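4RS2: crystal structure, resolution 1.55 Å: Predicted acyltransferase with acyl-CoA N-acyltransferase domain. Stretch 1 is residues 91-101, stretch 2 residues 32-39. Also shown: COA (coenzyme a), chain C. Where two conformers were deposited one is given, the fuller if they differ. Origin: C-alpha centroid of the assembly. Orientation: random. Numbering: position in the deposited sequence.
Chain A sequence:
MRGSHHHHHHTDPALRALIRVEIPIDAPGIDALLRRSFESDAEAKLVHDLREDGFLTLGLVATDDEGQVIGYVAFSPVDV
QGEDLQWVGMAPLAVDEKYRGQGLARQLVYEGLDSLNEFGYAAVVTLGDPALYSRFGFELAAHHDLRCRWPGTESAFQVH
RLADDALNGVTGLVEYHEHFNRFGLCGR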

# COMPACT_ATOMS: atom_id res chain seq x y z
N ALA A 91 0.68 -2.19 1.33
CA ALA A 91 -0.38 -2.96 1.96
C ALA A 91 -0.62 -2.39 3.33
O ALA A 91 0.33 -2.02 4.01
CB ALA A 91 0.01 -4.44 2.12
N PRO A 92 -1.87 -2.27 3.75
CA PRO A 92 -3.08 -2.51 2.98
C PRO A 92 -3.50 -1.28 2.21
O PRO A 92 -2.82 -0.24 2.27
CB PRO A 92 -4.13 -2.78 4.06
CG PRO A 92 -3.69 -2.01 5.23
CD PRO A 92 -2.19 -1.85 5.13
N LEU A 93 -4.58 -1.43 1.44
CA LEU A 93 -5.20 -0.37 0.67
C LEU A 93 -6.68 -0.50 0.88
O LEU A 93 -7.26 -1.55 0.59
CB LEU A 93 -4.87 -0.51 -0.82
CG LEU A 93 -5.61 0.46 -1.75
CD1 LEU A 93 -5.21 1.88 -1.42
CD2 LEU A 93 -5.33 0.13 -3.22
N ALA A 94 -7.30 0.55 1.39
CA ALA A 94 -8.72 0.49 1.69
C ALA A 94 -9.42 1.81 1.51
O ALA A 94 -8.88 2.85 1.84
CB ALA A 94 -8.92 0.00 3.11
N VAL A 95 -10.63 1.72 0.97
CA VAL A 95 -11.51 2.88 0.91
C VAL A 95 -12.85 2.48 1.52
O VAL A 95 -13.39 1.40 1.24
CB VAL A 95 -11.67 3.36 -0.54
CG1 VAL A 95 -12.75 4.41 -0.64
CG2 VAL A 95 -10.33 3.86 -1.08
N ASP A 96 -13.36 3.36 2.40
CA ASP A 96 -14.65 3.12 3.06
C ASP A 96 -15.73 2.88 2.01
O ASP A 96 -15.79 3.58 1.03
CB ASP A 96 -15.01 4.31 3.93
CG ASP A 96 -16.22 4.05 4.81
OD1 ASP A 96 -17.31 3.71 4.30
OD2 ASP A 96 -16.13 4.27 6.04
N GLU A 97 -16.56 1.88 2.24
CA GLU A 97 -17.61 1.51 1.29
C GLU A 97 -18.45 2.74 0.86
O GLU A 97 -18.88 2.81 -0.29
CB GLU A 97 -18.47 0.37 1.88
CG GLU A 97 -19.36 -0.32 0.86
CD GLU A 97 -19.89 -1.68 1.32
OE1 GLU A 97 -19.37 -2.26 2.31
OE2 GLU A 97 -20.85 -2.17 0.67
N LYS A 98 -18.65 3.71 1.76
CA LYS A 98 -19.41 4.95 1.41
C LYS A 98 -18.77 5.85 0.36
O LYS A 98 -19.44 6.75 -0.21
CB LYS A 98 -19.60 5.83 2.64
CG LYS A 98 -20.31 5.15 3.82
CD LYS A 98 -20.54 6.12 4.97
CE LYS A 98 -21.06 5.44 6.23
NZ LYS A 98 -22.26 4.54 6.17
N TYR A 99 -17.48 5.63 0.10
CA TYR A 99 -16.74 6.45 -0.82
C TYR A 99 -16.14 5.67 -1.97
O TYR A 99 -15.32 6.21 -2.71
CB TYR A 99 -15.64 7.21 -0.06
CG TYR A 99 -16.19 8.27 0.85
CD1 TYR A 99 -16.62 7.97 2.14
CD2 TYR A 99 -16.31 9.58 0.41
CE1 TYR A 99 -17.14 8.95 2.96
CE2 TYR A 99 -16.82 10.57 1.23
CZ TYR A 99 -17.24 10.24 2.50
OH TYR A 99 -17.75 11.24 3.30
N ARG A 100 -16.58 4.44 -2.18
CA ARG A 100 -16.01 3.67 -3.28
C ARG A 100 -16.47 4.14 -4.64
O ARG A 100 -17.58 4.69 -4.78
CB ARG A 100 -16.22 2.18 -3.12
CG ARG A 100 -15.35 1.63 -2.02
CD ARG A 100 -15.59 0.18 -1.76
NE ARG A 100 -14.94 -0.14 -0.51
CZ ARG A 100 -15.16 -1.24 0.20
NH1 ARG A 100 -16.00 -2.17 -0.25
NH2 ARG A 100 -14.54 -1.41 1.35
N GLY A 101 -15.58 3.92 -5.60
CA GLY A 101 -15.79 4.28 -7.01
C GLY A 101 -15.60 5.76 -7.29
O GLY A 101 -16.01 6.25 -8.36
N1A COA C . -11.08 -5.18 -9.02
C2A COA C . -10.59 -4.54 -10.10
N3A COA C . -10.60 -3.20 -10.22
C4A COA C . -11.10 -2.44 -9.21
C5A COA C . -11.64 -3.06 -8.01
C6A COA C . -11.60 -4.53 -7.96
N6A COA C . -12.08 -5.14 -6.85
N7A COA C . -12.07 -2.08 -7.20
C8A COA C . -11.81 -0.92 -7.84
N9A COA C . -11.28 -1.13 -9.03
C1B COA C . -10.83 -0.12 -9.98
C2B COA C . -11.85 0.96 -10.32
O2B COA C . -12.84 0.50 -11.24
C3B COA C . -10.95 2.04 -10.86
O3B COA C . -10.56 1.71 -12.19
P3B COA C . -9.86 2.80 -13.18
O7A COA C . -9.46 4.00 -12.35
O8A COA C . -8.74 2.10 -13.85
O9A COA C . -10.94 3.11 -14.15
C4B COA C . -9.71 1.92 -9.96
O4B COA C . -9.76 0.62 -9.37
C5B COA C . -9.66 2.98 -8.88
O5B COA C . -10.91 3.02 -8.19
P1A COA C . -11.19 3.93 -6.90
O1A COA C . -12.56 4.55 -6.99
O2A COA C . -9.96 4.76 -6.68
O3A COA C . -11.22 2.83 -5.71
P2A COA C . -12.48 2.18 -4.95
O4A COA C . -13.25 3.18 -4.19
O5A COA C . -13.29 1.31 -5.89
O6A COA C . -11.67 1.28 -3.89
CBP COA C . -10.71 -0.75 -2.98
CCP COA C . -11.08 0.03 -4.23
CDP COA C . -10.12 -2.11 -3.36
CEP COA C . -9.67 0.07 -2.25
CAP COA C . -12.00 -0.91 -2.15
OAP COA C . -13.00 -1.64 -2.88
C9P COA C . -11.79 -1.56 -0.80
O9P COA C . -11.38 -0.92 0.18
N8P COA C . -12.15 -2.84 -0.73
C7P COA C . -12.10 -3.57 0.52
C6P COA C . -10.70 -4.10 0.77
C5P COA C . -10.37 -5.15 -0.25
O5P COA C . -9.65 -4.91 -1.20
N4P COA C . -10.91 -6.35 -0.05
C3P COA C . -10.59 -7.50 -0.87
C2P COA C . -10.20 -8.68 0.01
S1P COA C . -8.81 -9.60 -0.72
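Stretch 2 32-39: ALLRRSFE

Residues 32-37 of stretch 2 form the last turns of a helix, which lies across the strand 91-95 of stretch 1 almost at right angles: the N-to-C directions differ by 85°, and the axes approach to 8.7 Å. Phe-38 is the first residue to leave helical phi/psi.

Along the strand, side chains alternate, and Pro-92 and Ala-94 point toward the helix. Pro-92, which follows a cis peptide bond, offers a compact apolar ring: its CG lies 3.8 Å from Leu-34 CD2, and its CB 4.0 Å from Phe-38 CZ. Leu-93 points away, so it meets the other stretch through its backbone, its O lying 3.5 Å from Phe-38 CZ. Ala-94 is at the centre of the packing. Its single methyl lets the helix come close, with Ala-94 CB 3.8 Å from Phe-38 CE2, 4.0 Å from Leu-34 CD2 and 4.4 Å from Leu-33 CD2. Val-95 again points away; its backbone N donates to O9P of coenzyme A (2.9 Å), while C6P of the same ligand covers one face of the Phe-38 ring.

At Asp-96 the contact turns polar. Its N sits 3.6 Å from Leu-33 CD1, and its carboxylate forms a salt bridge with Arg-36, whose long side chain reaches it with both NE (3.0 Å to Asp-96 OD2) and NH2 (2.7 Å to the same OD2). Asp-96 OD1 accepts from Lys-98 N at 2.9 Å, bracing the short 3-10 segment 97-98. Glu-97 is linked through water 1, which donates to Glu-97 OE1 (3.0 Å) and Arg-36 O (3.2 Å).

Arg-100 folds back, its NE and NH2 donating to Val-95 O at 2.8 and 3.0 Å. NH2 also donates to water 2 (2.9 Å), which in turn donates to Ser-37 O (3.0 Å). Gly-101, with positive phi, gives its N to COA O4A at 2.8 Å.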

# COMPACT_ATOMS: atom_id res chain seq x y z
N ALA A 32 -10.39 1.35 12.60
CA ALA A 32 -11.80 1.09 12.42
C ALA A 32 -12.08 0.87 10.95
O ALA A 32 -12.85 -0.01 10.60
CB ALA A 32 -12.64 2.22 12.99
N LEU A 33 -11.46 1.69 10.10
CA LEU A 33 -11.61 1.49 8.66
C LEU A 33 -11.14 0.11 8.20
O LEU A 33 -11.81 -0.57 7.39
CB LEU A 33 -10.83 2.56 7.90
CG LEU A 33 -10.80 2.40 6.39
CD1 LEU A 33 -12.16 2.62 5.73
CD2 LEU A 33 -9.77 3.38 5.87
N LEU A 34 -9.99 -0.32 8.72
CA LEU A 34 -9.43 -1.61 8.30
C LEU A 34 -10.28 -2.77 8.81
O LEU A 34 -10.48 -3.75 8.09
CB LEU A 34 -7.96 -1.75 8.76
CG LEU A 34 -7.03 -0.71 8.08
CD1 LEU A 34 -5.63 -0.80 8.64
CD2 LEU A 34 -7.02 -0.86 6.58
N ARG A 35 -10.81 -2.66 10.01
CA ARG A 35 -11.65 -3.73 10.53
C ARG A 35 -12.96 -3.89 9.81
O ARG A 35 -13.48 -5.02 9.67
CB ARG A 35 -11.92 -3.52 12.01
CG ARG A 35 -10.70 -3.74 12.87
CD ARG A 35 -10.96 -3.60 14.36
NE ARG A 35 -9.73 -3.90 15.09
CZ ARG A 35 -9.40 -5.10 15.57
NH1 ARG A 35 -10.23 -6.13 15.47
NH2 ARG A 35 -8.23 -5.26 16.18
N ARG A 36 -13.50 -2.78 9.34
CA ARG A 36 -14.78 -2.80 8.65
C ARG A 36 -14.66 -3.11 7.16
O ARG A 36 -15.61 -3.59 6.57
CB ARG A 36 -15.59 -1.53 8.91
CG ARG A 36 -15.10 -0.23 8.32
CD ARG A 36 -16.12 0.89 8.58
NE ARG A 36 -15.66 2.18 8.09
CZ ARG A 36 -14.93 3.06 8.79
NH1 ARG A 36 -14.58 2.82 10.04
NH2 ARG A 36 -14.57 4.20 8.24
N SER A 37 -13.47 -2.89 6.59
CA SER A 37 -13.23 -3.02 5.14
C SER A 37 -12.75 -4.37 4.66
O SER A 37 -12.95 -4.70 3.48
CB SER A 37 -12.22 -1.99 4.69
OG SER A 37 -12.75 -0.69 4.85
N PHE A 38 -12.14 -5.16 5.54
CA PHE A 38 -11.64 -6.45 5.20
C PHE A 38 -12.46 -7.54 5.82
O PHE A 38 -13.24 -7.29 6.74
CB PHE A 38 -10.15 -6.57 5.55
CG PHE A 38 -9.29 -5.68 4.70
CD1 PHE A 38 -8.86 -6.10 3.48
CD2 PHE A 38 -8.97 -4.40 5.11
CE1 PHE A 38 -8.09 -5.30 2.66
CE2 PHE A 38 -8.22 -3.57 4.29
CZ PHE A 38 -7.79 -4.02 3.07
N GLU A 39 -12.28 -8.75 5.29
CA GLU A 39 -13.03 -9.93 5.73
C GLU A 39 -12.58 -10.44 7.12
O GLU A 39 -13.28 -11.21 7.76
CB GLU A 39 -12.89 -11.04 4.67
CG GLU A 39 -13.71 -10.81 3.38
CD GLU A 39 -13.33 -11.74 2.21
OE1 GLU A 39 -12.12 -11.99 1.97
OE2 GLU A 39 -14.23 -12.18 1.47
O HOH W 1 -17.25 -1.89 4.36
O HOH W 2 -15.63 -3.81 2.58